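Local structure of polyketide synthase associated protein 5 (Mycobacterium tuberculosis, 1Q9J) at residues A[259-269]-A[281-292]; A[341-349]-A[376-384]. The protein probably catalyses the transfer of mycocerosyl groups from the carrier domain of mycocerosic acid synthase onto phthiocerol-type diols, the last step in making the dimycocerosate esters. One frame throughout, in Å; residues are numbered along the deposited sequence.

Contact 1: A[259-269]-A[281-292]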
loop_
_atom_site.group_PDB
_atom_site.type_symbol
_atom_site.label_atom_id
_atom_site.label_comp_id
_atom_site.label_asym_id
_atom_site.label_seq_id
_atom_site.Cartn_x
_atom_site.Cartn_y
_atom_site.Cartn_z
ATOM N N PRO A 259 18.029 -0.001 19.959
ATOM C CA PRO A 259 17.560 0.738 18.781
ATOM C C PRO A 259 16.271 0.194 18.162
ATOM O O PRO A 259 15.858 -0.936 18.436
ATOM C CB PRO A 259 18.749 0.650 17.825
ATOM C CG PRO A 259 19.346 -0.679 18.171
ATOM C CD PRO A 259 19.317 -0.660 19.681
ATOM N N ILE A 260 15.633 1.014 17.335
ATOM C CA ILE A 260 14.407 0.613 16.666
ATOM C C ILE A 260 14.550 0.768 15.162
ATOM O O ILE A 260 14.449 1.872 14.629
ATOM C CB ILE A 260 13.206 1.461 17.109
ATOM C CG1 ILE A 260 12.909 1.207 18.583
ATOM C CG2 ILE A 260 11.986 1.129 16.248
ATOM C CD1 ILE A 260 11.838 2.111 19.129
ATOM N N PRO A 261 14.800 -0.344 14.461
ATOM C CA PRO A 261 14.955 -0.334 13.002
ATOM C C PRO A 261 13.656 0.084 12.316
ATOM O O PRO A 261 12.604 -0.505 12.556
ATOM C CB PRO A 261 15.358 -1.775 12.686
ATOM C CG PRO A 261 14.705 -2.554 13.792
ATOM C CD PRO A 261 14.957 -1.705 15.000
ATOM N N TYR A 262 13.734 1.107 11.472
ATOM C CA TYR A 262 12.558 1.609 10.777
ATOM C C TYR A 262 12.680 1.461 9.260
ATOM O O TYR A 262 13.773 1.554 8.699
ATOM C CB TYR A 262 12.338 3.075 11.166
ATOM C CG TYR A 262 11.139 3.743 10.533
ATOM C CD1 TYR A 262 9.920 3.083 10.413
ATOM C CD2 TYR A 262 11.214 5.062 10.101
ATOM C CE1 TYR A 262 8.803 3.733 9.876
ATOM C CE2 TYR A 262 10.109 5.716 9.569
ATOM C CZ TYR A 262 8.909 5.053 9.456
ATOM O OH TYR A 262 7.830 5.716 8.901
ATOM N N VAL A 263 11.559 1.195 8.599
ATOM C CA VAL A 263 11.561 1.045 7.149
ATOM C C VAL A 263 10.255 1.554 6.557
ATOM O O VAL A 263 9.175 1.279 7.079
ATOM C CB VAL A 263 11.735 -0.426 6.718
ATOM C CG1 VAL A 263 11.807 -0.500 5.200
ATOM C CG2 VAL A 263 12.977 -1.029 7.340
ATOM N N TYR A 264 10.358 2.317 5.478
ATOM C CA TYR A 264 9.170 2.831 4.811
ATOM C C TYR A 264 9.394 2.832 3.304
ATOM O O TYR A 264 10.538 2.748 2.824
ATOM C CB TYR A 264 8.787 4.231 5.320
ATOM C CG TYR A 264 9.889 5.256 5.256
ATOM C CD1 TYR A 264 9.760 6.400 4.476
ATOM C CD2 TYR A 264 11.066 5.080 5.971
ATOM C CE1 TYR A 264 10.778 7.339 4.408
ATOM C CE2 TYR A 264 12.090 6.014 5.913
ATOM C CZ TYR A 264 11.942 7.142 5.127
ATOM O OH TYR A 264 12.972 8.057 5.063
ATOM N N PRO A 265 8.301 2.925 2.537
ATOM C CA PRO A 265 8.364 2.922 1.075
ATOM C C PRO A 265 8.838 4.218 0.416
ATOM O O PRO A 265 8.648 5.301 0.963
ATOM C CB PRO A 265 6.932 2.581 0.694
ATOM C CG PRO A 265 6.141 3.326 1.739
ATOM C CD PRO A 265 6.905 3.026 3.010
ATOM N N VAL A 266 9.477 4.094 -0.748
ATOM C CA VAL A 266 9.924 5.246 -1.539
ATOM C C VAL A 266 9.655 4.927 -3.003
ATOM O O VAL A 266 10.325 4.075 -3.599
ATOM C CB VAL A 266 11.441 5.572 -1.387
ATOM C CG1 VAL A 266 11.808 6.717 -2.338
ATOM C CG2 VAL A 266 11.764 5.984 0.041
ATOM N N ASP A 267 8.669 5.615 -3.572
ATOM C CA ASP A 267 8.297 5.396 -4.965
ATOM C C ASP A 267 9.414 5.864 -5.905
ATOM O O ASP A 267 9.611 7.055 -6.126
ATOM C CB ASP A 267 6.992 6.143 -5.299
ATOM C CG ASP A 267 6.252 5.533 -6.486
ATOM O OD1 ASP A 267 6.868 4.736 -7.238
ATOM O OD2 ASP A 267 5.058 5.853 -6.676
ATOM N N LEU A 268 10.139 4.905 -6.450
ATOM C CA LEU A 268 11.213 5.209 -7.361
ATOM C C LEU A 268 10.713 5.839 -8.670
ATOM O O LEU A 268 11.504 6.214 -9.533
ATOM C CB LEU A 268 12.024 3.934 -7.649
ATOM C CG LEU A 268 12.726 3.375 -6.403
ATOM C CD1 LEU A 268 13.633 2.211 -6.748
ATOM C CD2 LEU A 268 13.535 4.488 -5.760
ATOM N N ARG A 269 9.403 5.960 -8.826
ATOM C CA ARG A 269 8.855 6.531 -10.051
ATOM C C ARG A 269 9.260 7.992 -10.247
ATOM O O ARG A 269 9.478 8.418 -11.379
ATOM C CB ARG A 269 7.331 6.417 -10.054
ATOM C CG ARG A 269 6.806 5.009 -10.275
ATOM C CD ARG A 269 5.268 4.968 -10.139
ATOM N NE ARG A 269 4.700 3.648 -10.440
ATOM C CZ ARG A 269 4.758 2.582 -9.639
ATOM N NH1 ARG A 269 5.354 2.647 -8.456
ATOM N NH2 ARG A 269 4.224 1.430 -10.030
ATOM N N ALA A 281 5.011 0.146 -14.214
ATOM C CA ALA A 281 5.653 -0.911 -13.440
ATOM C C ALA A 281 4.666 -1.533 -12.437
ATOM O O ALA A 281 3.689 -0.897 -12.012
ATOM C CB ALA A 281 6.871 -0.364 -12.694
ATOM N N THR A 282 4.947 -2.780 -12.063
ATOM C CA THR A 282 4.140 -3.533 -11.104
ATOM C C THR A 282 4.321 -2.934 -9.725
ATOM O O THR A 282 3.423 -2.333 -9.134
ATOM C CB THR A 282 4.610 -4.994 -11.027
ATOM O OG1 THR A 282 4.184 -5.707 -12.192
ATOM C CG2 THR A 282 4.034 -5.653 -9.824
ATOM N N ASN A 283 5.523 -3.127 -9.219
ATOM C CA ASN A 283 5.874 -2.642 -7.909
ATOM C C ASN A 283 7.205 -1.889 -8.027
ATOM O O ASN A 283 8.223 -2.460 -8.413
ATOM C CB ASN A 283 5.961 -3.851 -6.961
ATOM C CG ASN A 283 4.586 -4.448 -6.638
ATOM O OD1 ASN A 283 3.782 -3.822 -5.929
ATOM N ND2 ASN A 283 4.309 -5.656 -7.160
ATOM N N LEU A 284 7.179 -0.596 -7.738
ATOM C CA LEU A 284 8.388 0.191 -7.812
ATOM C C LEU A 284 8.562 1.016 -6.533
ATOM O O LEU A 284 8.785 2.224 -6.573
ATOM C CB LEU A 284 8.354 1.117 -9.033
ATOM C CG LEU A 284 9.727 1.623 -9.523
ATOM C CD1 LEU A 284 10.492 0.494 -10.203
ATOM C CD2 LEU A 284 9.539 2.771 -10.487
ATOM N N LEU A 285 8.434 0.361 -5.388
ATOM C CA LEU A 285 8.609 1.056 -4.138
ATOM C C LEU A 285 9.904 0.609 -3.489
ATOM O O LEU A 285 10.045 -0.542 -3.075
ATOM C CB LEU A 285 7.424 0.810 -3.207
ATOM C CG LEU A 285 6.082 1.291 -3.751
ATOM C CD1 LEU A 285 5.002 0.981 -2.732
ATOM C CD2 LEU A 285 6.104 2.782 -4.060
ATOM N N GLY A 286 10.868 1.521 -3.439
ATOM C CA GLY A 286 12.136 1.200 -2.821
ATOM C C GLY A 286 11.951 1.250 -1.320
ATOM O O GLY A 286 10.975 1.810 -0.823
ATOM N N ALA A 287 12.881 0.656 -0.590
ATOM C CA ALA A 287 12.796 0.652 0.860
ATOM C C ALA A 287 13.888 1.530 1.450
ATOM O O ALA A 287 15.078 1.383 1.139
ATOM C CB ALA A 287 12.933 -0.772 1.393
ATOM N N ALA A 288 13.470 2.441 2.311
ATOM C CA ALA A 288 14.391 3.340 2.972
ATOM C C ALA A 288 14.564 2.857 4.409
ATOM O O ALA A 288 13.589 2.769 5.157
ATOM C CB ALA A 288 13.826 4.758 2.948
ATOM N N SER A 289 15.795 2.525 4.793
ATOM C CA SER A 289 16.056 2.068 6.155
ATOM C C SER A 289 16.442 3.247 7.040
ATOM O O SER A 289 16.819 4.314 6.547
ATOM C CB SER A 289 17.170 1.019 6.182
ATOM O OG SER A 289 18.403 1.546 5.722
ATOM N N TYR A 290 16.339 3.047 8.350
ATOM C CA TYR A 290 16.655 4.088 9.318
ATOM C C TYR A 290 16.656 3.532 10.732
ATOM O O TYR A 290 15.596 3.204 11.263
ATOM C CB TYR A 290 15.624 5.201 9.254
ATOM C CG TYR A 290 15.821 6.222 10.340
ATOM C CD1 TYR A 290 16.883 7.116 10.290
ATOM C CD2 TYR A 290 14.962 6.279 11.433
ATOM C CE1 TYR A 290 17.085 8.046 11.299
ATOM C CE2 TYR A 290 15.156 7.203 12.450
ATOM C CZ TYR A 290 16.215 8.084 12.377
ATOM O OH TYR A 290 16.402 9.021 13.365
ATOM N N LEU A 291 17.833 3.453 11.346
ATOM C CA LEU A 291 17.954 2.932 12.708
ATOM C C LEU A 291 17.681 4.019 13.740
ATOM O O LEU A 291 18.570 4.794 14.072
ATOM C CB LEU A 291 19.355 2.367 12.929
ATOM C CG LEU A 291 19.584 1.540 14.188
ATOM C CD1 LEU A 291 18.619 0.350 14.221
ATOM C CD2 LEU A 291 21.032 1.061 14.195
ATOM N N ALA A 292 16.454 4.071 14.245
ATOM C CA ALA A 292 16.082 5.068 15.237
ATOM C C ALA A 292 16.593 4.673 16.613
ATOM O O ALA A 292 16.426 3.533 17.054
ATOM C CB ALA A 292 14.575 5.239 15.271
#

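Contact 2: A[341-349]-A[376-384]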
loop_
_atom_site.group_PDB
_atom_site.type_symbol
_atom_site.label_atom_id
_atom_site.label_comp_id
_atom_site.label_asym_id
_atom_site.label_seq_id
_atom_site.Cartn_x
_atom_site.Cartn_y
_atom_site.Cartn_z
ATOM N N LEU A 341 11.322 -4.898 13.588
ATOM C CA LEU A 341 11.295 -3.822 12.612
ATOM C C LEU A 341 9.946 -3.139 12.649
ATOM O O LEU A 341 8.920 -3.775 12.889
ATOM C CB LEU A 341 11.536 -4.350 11.199
ATOM C CG LEU A 341 12.961 -4.413 10.669
ATOM C CD1 LEU A 341 13.771 -5.389 11.501
ATOM C CD2 LEU A 341 12.937 -4.848 9.213
ATOM N N VAL A 342 9.958 -1.835 12.413
ATOM C CA VAL A 342 8.736 -1.054 12.392
ATOM C C VAL A 342 8.515 -0.603 10.955
ATOM O O VAL A 342 9.317 0.156 10.409
ATOM C CB VAL A 342 8.847 0.181 13.293
ATOM C CG1 VAL A 342 7.523 0.927 13.328
ATOM C CG2 VAL A 342 9.262 -0.239 14.676
ATOM N N PHE A 343 7.442 -1.096 10.341
ATOM C CA PHE A 343 7.116 -0.735 8.969
ATOM C C PHE A 343 5.973 0.245 8.944
ATOM O O PHE A 343 4.958 0.049 9.610
ATOM C CB PHE A 343 6.699 -1.951 8.142
ATOM C CG PHE A 343 7.815 -2.890 7.838
ATOM C CD1 PHE A 343 8.115 -3.932 8.703
ATOM C CD2 PHE A 343 8.582 -2.724 6.690
ATOM C CE1 PHE A 343 9.178 -4.813 8.433
ATOM C CE2 PHE A 343 9.652 -3.591 6.397
ATOM C CZ PHE A 343 9.949 -4.638 7.272
ATOM N N CYS A 344 6.135 1.314 8.181
ATOM C CA CYS A 344 5.062 2.279 8.072
ATOM C C CYS A 344 4.975 2.827 6.654
ATOM O O CYS A 344 5.979 3.274 6.096
ATOM C CB CYS A 344 5.256 3.411 9.080
ATOM S SG CYS A 344 3.991 4.679 8.926
ATOM N N THR A 345 3.773 2.762 6.075
ATOM C CA THR A 345 3.519 3.251 4.719
ATOM C C THR A 345 2.751 4.544 4.731
ATOM O O THR A 345 1.677 4.636 5.317
ATOM C CB THR A 345 2.663 2.309 3.876
ATOM O OG1 THR A 345 3.237 1.004 3.878
ATOM C CG2 THR A 345 2.586 2.830 2.437
ATOM N N ASP A 346 3.305 5.530 4.049
ATOM C CA ASP A 346 2.691 6.834 3.944
ATOM C C ASP A 346 1.817 6.813 2.687
ATOM O O ASP A 346 2.098 7.515 1.716
ATOM C CB ASP A 346 3.804 7.883 3.847
ATOM C CG ASP A 346 4.787 7.808 5.029
ATOM O OD1 ASP A 346 4.715 8.689 5.915
ATOM O OD2 ASP A 346 5.619 6.867 5.077
ATOM N N ALA A 347 0.765 5.997 2.713
ATOM C CA ALA A 347 -0.136 5.882 1.574
ATOM C C ALA A 347 -1.345 6.807 1.652
ATOM O O ALA A 347 -2.455 6.430 1.276
ATOM C CB ALA A 347 -0.596 4.435 1.420
ATOM N N THR A 348 -1.125 8.026 2.131
ATOM C CA THR A 348 -2.204 9.003 2.235
ATOM C C THR A 348 -2.704 9.301 0.819
ATOM O O THR A 348 -1.935 9.764 -0.022
ATOM C CB THR A 348 -1.714 10.342 2.912
ATOM O OG1 THR A 348 -0.831 11.046 2.029
ATOM C CG2 THR A 348 -0.961 10.050 4.212
ATOM N N SER A 349 -3.978 9.025 0.543
ATOM C CA SER A 349 -4.511 9.288 -0.790
ATOM C C SER A 349 -6.013 9.037 -0.975
ATOM O O SER A 349 -6.765 8.810 -0.022
ATOM C CB SER A 349 -3.727 8.466 -1.822
ATOM O OG SER A 349 -3.997 8.907 -3.135
ATOM N N LEU A 376 2.919 -9.866 9.240
ATOM C CA LEU A 376 2.782 -8.517 8.758
ATOM C C LEU A 376 2.519 -7.522 9.865
ATOM O O LEU A 376 1.374 -7.306 10.264
ATOM C CB LEU A 376 1.660 -8.434 7.724
ATOM C CG LEU A 376 1.439 -7.047 7.108
ATOM C CD1 LEU A 376 2.661 -6.678 6.293
ATOM C CD2 LEU A 376 0.199 -7.044 6.246
ATOM N N ASP A 377 3.578 -6.923 10.388
ATOM C CA ASP A 377 3.388 -5.920 11.422
ATOM C C ASP A 377 3.595 -4.589 10.703
ATOM O O ASP A 377 4.727 -4.199 10.438
ATOM C CB ASP A 377 4.422 -6.084 12.533
ATOM C CG ASP A 377 3.870 -5.709 13.879
ATOM O OD1 ASP A 377 3.129 -4.692 13.939
ATOM O OD2 ASP A 377 4.170 -6.428 14.866
ATOM N N LEU A 378 2.512 -3.889 10.386
ATOM C CA LEU A 378 2.660 -2.640 9.660
ATOM C C LEU A 378 1.770 -1.475 10.093
ATOM O O LEU A 378 0.607 -1.671 10.431
ATOM C CB LEU A 378 2.455 -2.909 8.164
ATOM C CG LEU A 378 2.393 -1.700 7.216
ATOM C CD1 LEU A 378 3.693 -1.546 6.448
ATOM C CD2 LEU A 378 1.243 -1.888 6.268
ATOM N N TYR A 379 2.328 -0.262 10.082
ATOM C CA TYR A 379 1.583 0.951 10.438
ATOM C C TYR A 379 1.278 1.690 9.127
ATOM O O TYR A 379 1.915 1.444 8.105
ATOM C CB TYR A 379 2.409 1.870 11.353
ATOM C CG TYR A 379 2.528 1.422 12.796
ATOM C CD1 TYR A 379 3.611 0.654 13.223
ATOM C CD2 TYR A 379 1.553 1.770 13.737
ATOM C CE1 TYR A 379 3.723 0.246 14.546
ATOM C CE2 TYR A 379 1.653 1.367 15.064
ATOM C CZ TYR A 379 2.744 0.606 15.464
ATOM O OH TYR A 379 2.865 0.211 16.781
ATOM N N SER A 380 0.318 2.602 9.154
ATOM C CA SER A 380 -0.041 3.326 7.952
ATOM C C SER A 380 -0.865 4.559 8.294
ATOM O O SER A 380 -1.526 4.587 9.321
ATOM C CB SER A 380 -0.826 2.394 7.031
ATOM O OG SER A 380 -1.953 3.055 6.445
ATOM N N CYS A 381 -0.833 5.580 7.448
ATOM C CA CYS A 381 -1.610 6.773 7.747
ATOM C C CYS A 381 -2.114 7.421 6.475
ATOM O O CYS A 381 -1.630 7.110 5.396
ATOM C CB CYS A 381 -0.767 7.773 8.550
ATOM S SG CYS A 381 0.730 8.336 7.718
ATOM N N ALA A 382 -3.093 8.308 6.608
ATOM C CA ALA A 382 -3.661 9.022 5.473
ATOM C C ALA A 382 -4.626 10.091 5.976
ATOM O O ALA A 382 -5.238 9.955 7.041
ATOM C CB ALA A 382 -4.376 8.060 4.536
ATOM N N VAL A 383 -4.755 11.165 5.210
ATOM C CA VAL A 383 -5.649 12.237 5.597
ATOM C C VAL A 383 -6.892 12.196 4.731
ATOM O O VAL A 383 -6.880 12.588 3.560
ATOM C CB VAL A 383 -4.950 13.582 5.471
ATOM C CG1 VAL A 383 -5.872 14.700 5.936
ATOM C CG2 VAL A 383 -3.680 13.555 6.298
ATOM N N TYR A 384 -7.964 11.699 5.331
ATOM C CA TYR A 384 -9.238 11.567 4.654
ATOM C C TYR A 384 -10.100 12.740 5.074
ATOM O O TYR A 384 -10.212 13.038 6.262
ATOM C CB TYR A 384 -9.915 10.247 5.061
ATOM C CG TYR A 384 -11.158 9.913 4.261
ATOM C CD1 TYR A 384 -11.083 9.140 3.106
ATOM C CD2 TYR A 384 -12.401 10.430 4.622
ATOM C CE1 TYR A 384 -12.215 8.896 2.326
ATOM C CE2 TYR A 384 -13.540 10.194 3.848
ATOM C CZ TYR A 384 -13.438 9.431 2.699
ATOM O OH TYR A 384 -14.550 9.250 1.905
#

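Contact 1: A[259-269]-A[281-292]
Tyr-264 lays one face of its ring over Ala-288, whose CB makes a CH-pi contact 4.0 Å from the ring centroid. CG of Tyr-264 lies between its backbone N and carbonyl carbon (chi1 54°), which folds the ring over the neighbouring strand. Ala-288 CB also meets CG2 of Val-266. Further along the same face, Tyr-262 and Tyr-290 cross at a slant; CB of Tyr-262 lies at the edge of the Tyr-290 ring, 4.1 Å from its CD2. The Tyr-290 hydroxyl is hydrogen-bonded to Asp-306 on helix 300-317. On the other face, CD1 of Leu-291 reaches CB of Pro-259, just before the strand, the two side chains alongside and pointing the same way.

Four antiparallel hydrogen-bonded pairs, from Ile-260 with Ala-292 to Val-266 with Gly-286, alternate with non-hydrogen-bonded ones. Of their backbone bonds, Tyr-290 N to Tyr-262 O is weak. Past the strand, Leu-268 N still reaches Leu-284 O at 3.0 Å.

At this end Arg-269 stretches back over Leu-284. Its guanidinium puts one face over Leu-284 CB, with NH1 3.4 Å away. Within its own segment, NH1 makes a salt bridge to Asp-267 OD1 (2.9 Å), close to the guanidinium plane. The same OD1 accepts from Arg-269 N in an Asx turn, and the two donors come from opposite faces of the carboxylate. Arg-269 NH2 binds Pro-278 O. NH1 has a second salt bridge, to Asp-128, which also accepts from Leu-284 N.

Asp-128 probably has a structural role in organising the active site, where His-124 is the proposed proton acceptor. Both belong to the HHxxxDG motif of CoA-dependent acyltransferases, which Arg-269 reaches from the end of a strand pair at the edge of a mixed sheet.

Contact 2: A[341-349]-A[376-384]
The Tyr-379 ring has Phe-343 O at its edge and in its plane. CG1 of Val-342 approaches CD1 of the ring obliquely, at 3.9 Å. His-392 of strand 387-393 stacks with the same ring. The Phe-343 ring has Asp-377 O near its plane, at the edge. With CG beside its backbone N (chi1 -70°), its ring leads away from strand 378-384, and CB makes the closer approach, 3.5 Å from Leu-378 CD1. That methyl also lies 3.6 Å from Thr-345 OG1.

The strands run parallel. Tyr-379 supplies both of the firm backbone bonds. Its N gives a nearly straight bond to Phe-343 O (2.7 Å), and its O accepts from Thr-345 N at 3.1 Å. Cys-381 N to Thr-345 O is weak. Cys-344 and Tyr-379 meet through their CB atoms. Asp-346 then centres an inverse gamma turn.

The Tyr-379 hydroxyl binds Glu-249 and Ser-402, which ties strand 378-384 to helices 237-253 and 399-412. The backbone bonds set the parallel register, with mostly apolar groups on their flanks. The bonds of the hydroxyl and the His-392 stack probably limit rotation of the Tyr-379 ring.

In the fold
Both contacts belong to one mixed six-stranded sheet. Strands 260-267 and 342-345 are neighbours in it. Pro-261 O to Val-342 N and Val-263 N to Val-342 O are probable hydrogen bonds that join them. Contact 1 is buried, although it includes edge strand 285-292. Contact 2 lies nearer the centre of the chain but is only partly buried, with exposed residues in the loop after strand 342-345. Contact 1 is antiparallel and long; contact 2 is parallel and short. In both, the bonds across the segments are backbone. Contact 1 adds the salt bridges of Arg-269, one of them to Asp-128. The side chain of Thr-345 in contact 2 stays about 9 Å from that of Asp-128 (nearest atoms).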